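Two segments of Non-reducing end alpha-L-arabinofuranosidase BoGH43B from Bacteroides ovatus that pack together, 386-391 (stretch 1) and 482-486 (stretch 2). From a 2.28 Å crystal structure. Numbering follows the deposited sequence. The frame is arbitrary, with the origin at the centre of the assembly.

Stretch 1 (386-391) EAGLVV
Stretch 2, residues 482-486: GMYAS

The two stretches pair as antiparallel neighbours in a β-arrangement, and the register runs Glu386 with Ser486, Ala387 with Ala485, Gly388 with Tyr484, Leu389 with Met483 and Val390 with Gly482. Hydrogen-bonded and non-hydrogen-bonded pairs alternate along it, the CA atoms lying farther apart in the former. Stretch 2 is extended throughout, with phi/psi of -155/161 at Gly482, -76/147 at Met483, -152/142 at Tyr484, -143/138 at Ala485 and -157/141 at Ser486. Stretch 1 turns a corner at Gly388; the axis of 389-391 lies at 117° to that of 482-486, with a closest approach of 4.7 Å between the two axes. All residues are buried, and the contact covers 440 Å² summed over both sides.

Glu386 opens the ladder at phi/psi -155/153. Glu386 N donates to Ser486 O at 3.1 Å, and Glu386 O accepts from Ser486 N at 3.0 Å, the straighter bond at 165°. Glu386 O also lies 3.4 Å from Ala485 CA in a CA-H...O contact. The side chain leaves on the face shared with Tyr484, Val390 and Ser486, the serine at chi1 t. Glu386 has chi1 p (57°), chi2 t and chi3 29°. This sets Glu386 OE2 at the edge of the ring, 4.2 Å from Tyr484 CE2. A water completes the link, donating to Glu386 OE2 at 2.8 Å and accepting from Tyr484 OH at 2.6 Å. OE1 is satisfied elsewhere in the structure, which helps a carboxylate tolerate burial.

Ala387 (-163/149) crosses to the other face. In this non-hydrogen-bonded pair Ala387 CA and Ala485 CA are 4.1 Å apart, and the two small methyls meet, Ala387 CB to Ala485 CB at 4.0 Å. Ala387 CA also makes a CA-H...O contact with Tyr484 O at 3.1 Å.

Gly388 takes the corner at phi/psi 163/-141, an extended conformation that glycine adopts readily and other residues seldom do. The turn keeps the pairing intact: Gly388 N donates to Tyr484 O and Gly388 O accepts from Tyr484 N, both at 2.8 Å, the second more bent at 134°. Met483 CA reaches Gly388 O at 3.4 Å.

Leu389 (-114/148) stands on the face of Ala387. Its chi1 m, chi2 t rotamer brings Leu389 CD2 to 4.0 Å from Met483 CG; Met483 itself is m, t, m. Both are apolar, and methionine's unbranched chain is the more flexible; the contact is modest. Leu389 CA adds a CA-H...O approach of 3.3 Å to Gly482 O.

Val390 (-134/137, chi1 t) returns to the Tyr484 face. Val390 N donates to Gly482 O at 2.8 Å and Val390 O receives Gly482 N at 3.0 Å. Gly482 directly across has no side chain; the valine's contact is diagonal, with Val390 CG2 3.6 Å from Tyr484 CB. Tyr484, at chi1 180° and chi2 67°, thus extends from an apolar base beside Val390 to a hydroxyl at the water, and has more area covered than any other residue here.

Val391 (-97/109, chi1 t) continues the strand but points away and makes no contact with stretch 2.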

# COMPACT_ATOMS: atom_id res chain seq x y z
N GLU A 386 -16.95 -21.40 7.20
CA GLU A 386 -17.44 -20.08 6.89
C GLU A 386 -16.77 -19.50 5.65
O GLU A 386 -15.65 -19.87 5.29
CB GLU A 386 -17.27 -19.15 8.11
CG GLU A 386 -15.83 -19.05 8.61
CD GLU A 386 -15.69 -18.45 10.00
OE1 GLU A 386 -16.62 -18.58 10.84
OE2 GLU A 386 -14.62 -17.87 10.26
N ALA A 387 -17.50 -18.61 4.99
CA ALA A 387 -17.00 -17.89 3.84
C ALA A 387 -17.87 -16.67 3.58
O ALA A 387 -19.07 -16.68 3.86
CB ALA A 387 -16.98 -18.79 2.61
N GLY A 388 -17.25 -15.63 3.03
CA GLY A 388 -17.95 -14.39 2.77
C GLY A 388 -16.99 -13.26 2.54
O GLY A 388 -15.95 -13.46 1.89
N LEU A 389 -17.33 -12.08 3.07
CA LEU A 389 -16.53 -10.87 2.94
C LEU A 389 -15.97 -10.43 4.27
O LEU A 389 -16.59 -10.63 5.31
CB LEU A 389 -17.35 -9.73 2.34
CG LEU A 389 -18.00 -10.01 1.00
CD1 LEU A 389 -18.75 -8.79 0.51
CD2 LEU A 389 -17.00 -10.50 -0.04
N VAL A 390 -14.78 -9.83 4.23
CA VAL A 390 -14.11 -9.35 5.44
C VAL A 390 -13.58 -7.93 5.24
O VAL A 390 -13.03 -7.60 4.18
CB VAL A 390 -12.96 -10.30 5.84
CG1 VAL A 390 -12.15 -9.75 7.02
CG2 VAL A 390 -13.53 -11.67 6.18
N VAL A 391 -13.77 -7.11 6.27
CA VAL A 391 -13.12 -5.82 6.40
C VAL A 391 -11.95 -6.11 7.31
O VAL A 391 -12.13 -6.41 8.49
CB VAL A 391 -14.06 -4.76 7.04
CG1 VAL A 391 -13.38 -3.42 7.15
CG2 VAL A 391 -15.35 -4.63 6.23
N GLY A 482 -12.21 -7.86 1.35
CA GLY A 482 -11.92 -9.06 0.58
C GLY A 482 -12.81 -10.27 0.80
O GLY A 482 -13.50 -10.39 1.81
N MET A 483 -12.75 -11.16 -0.18
CA MET A 483 -13.41 -12.47 -0.12
C MET A 483 -12.59 -13.37 0.80
O MET A 483 -11.37 -13.25 0.86
CB MET A 483 -13.49 -13.09 -1.52
CG MET A 483 -14.33 -12.25 -2.48
SD MET A 483 -14.14 -12.66 -4.22
CE MET A 483 -12.50 -12.00 -4.54
N TYR A 484 -13.28 -14.26 1.50
CA TYR A 484 -12.65 -15.04 2.57
C TYR A 484 -13.36 -16.38 2.75
O TYR A 484 -14.58 -16.46 2.64
CB TYR A 484 -12.71 -14.25 3.87
CG TYR A 484 -12.11 -14.94 5.07
CD1 TYR A 484 -10.74 -15.19 5.13
CD2 TYR A 484 -12.89 -15.32 6.17
CE1 TYR A 484 -10.16 -15.79 6.24
CE2 TYR A 484 -12.33 -15.93 7.29
CZ TYR A 484 -10.96 -16.17 7.31
OH TYR A 484 -10.36 -16.78 8.39
N ALA A 485 -12.56 -17.42 3.02
CA ALA A 485 -13.04 -18.73 3.43
C ALA A 485 -12.10 -19.35 4.47
O ALA A 485 -10.89 -19.29 4.33
CB ALA A 485 -13.14 -19.64 2.21
N SER A 486 -12.66 -19.97 5.51
CA SER A 486 -11.86 -20.69 6.50
C SER A 486 -12.70 -21.74 7.22
O SER A 486 -13.86 -21.50 7.54
CB SER A 486 -11.27 -19.70 7.52
OG SER A 486 -10.59 -20.37 8.57
O HOH W 1 -11.85 -17.41 10.45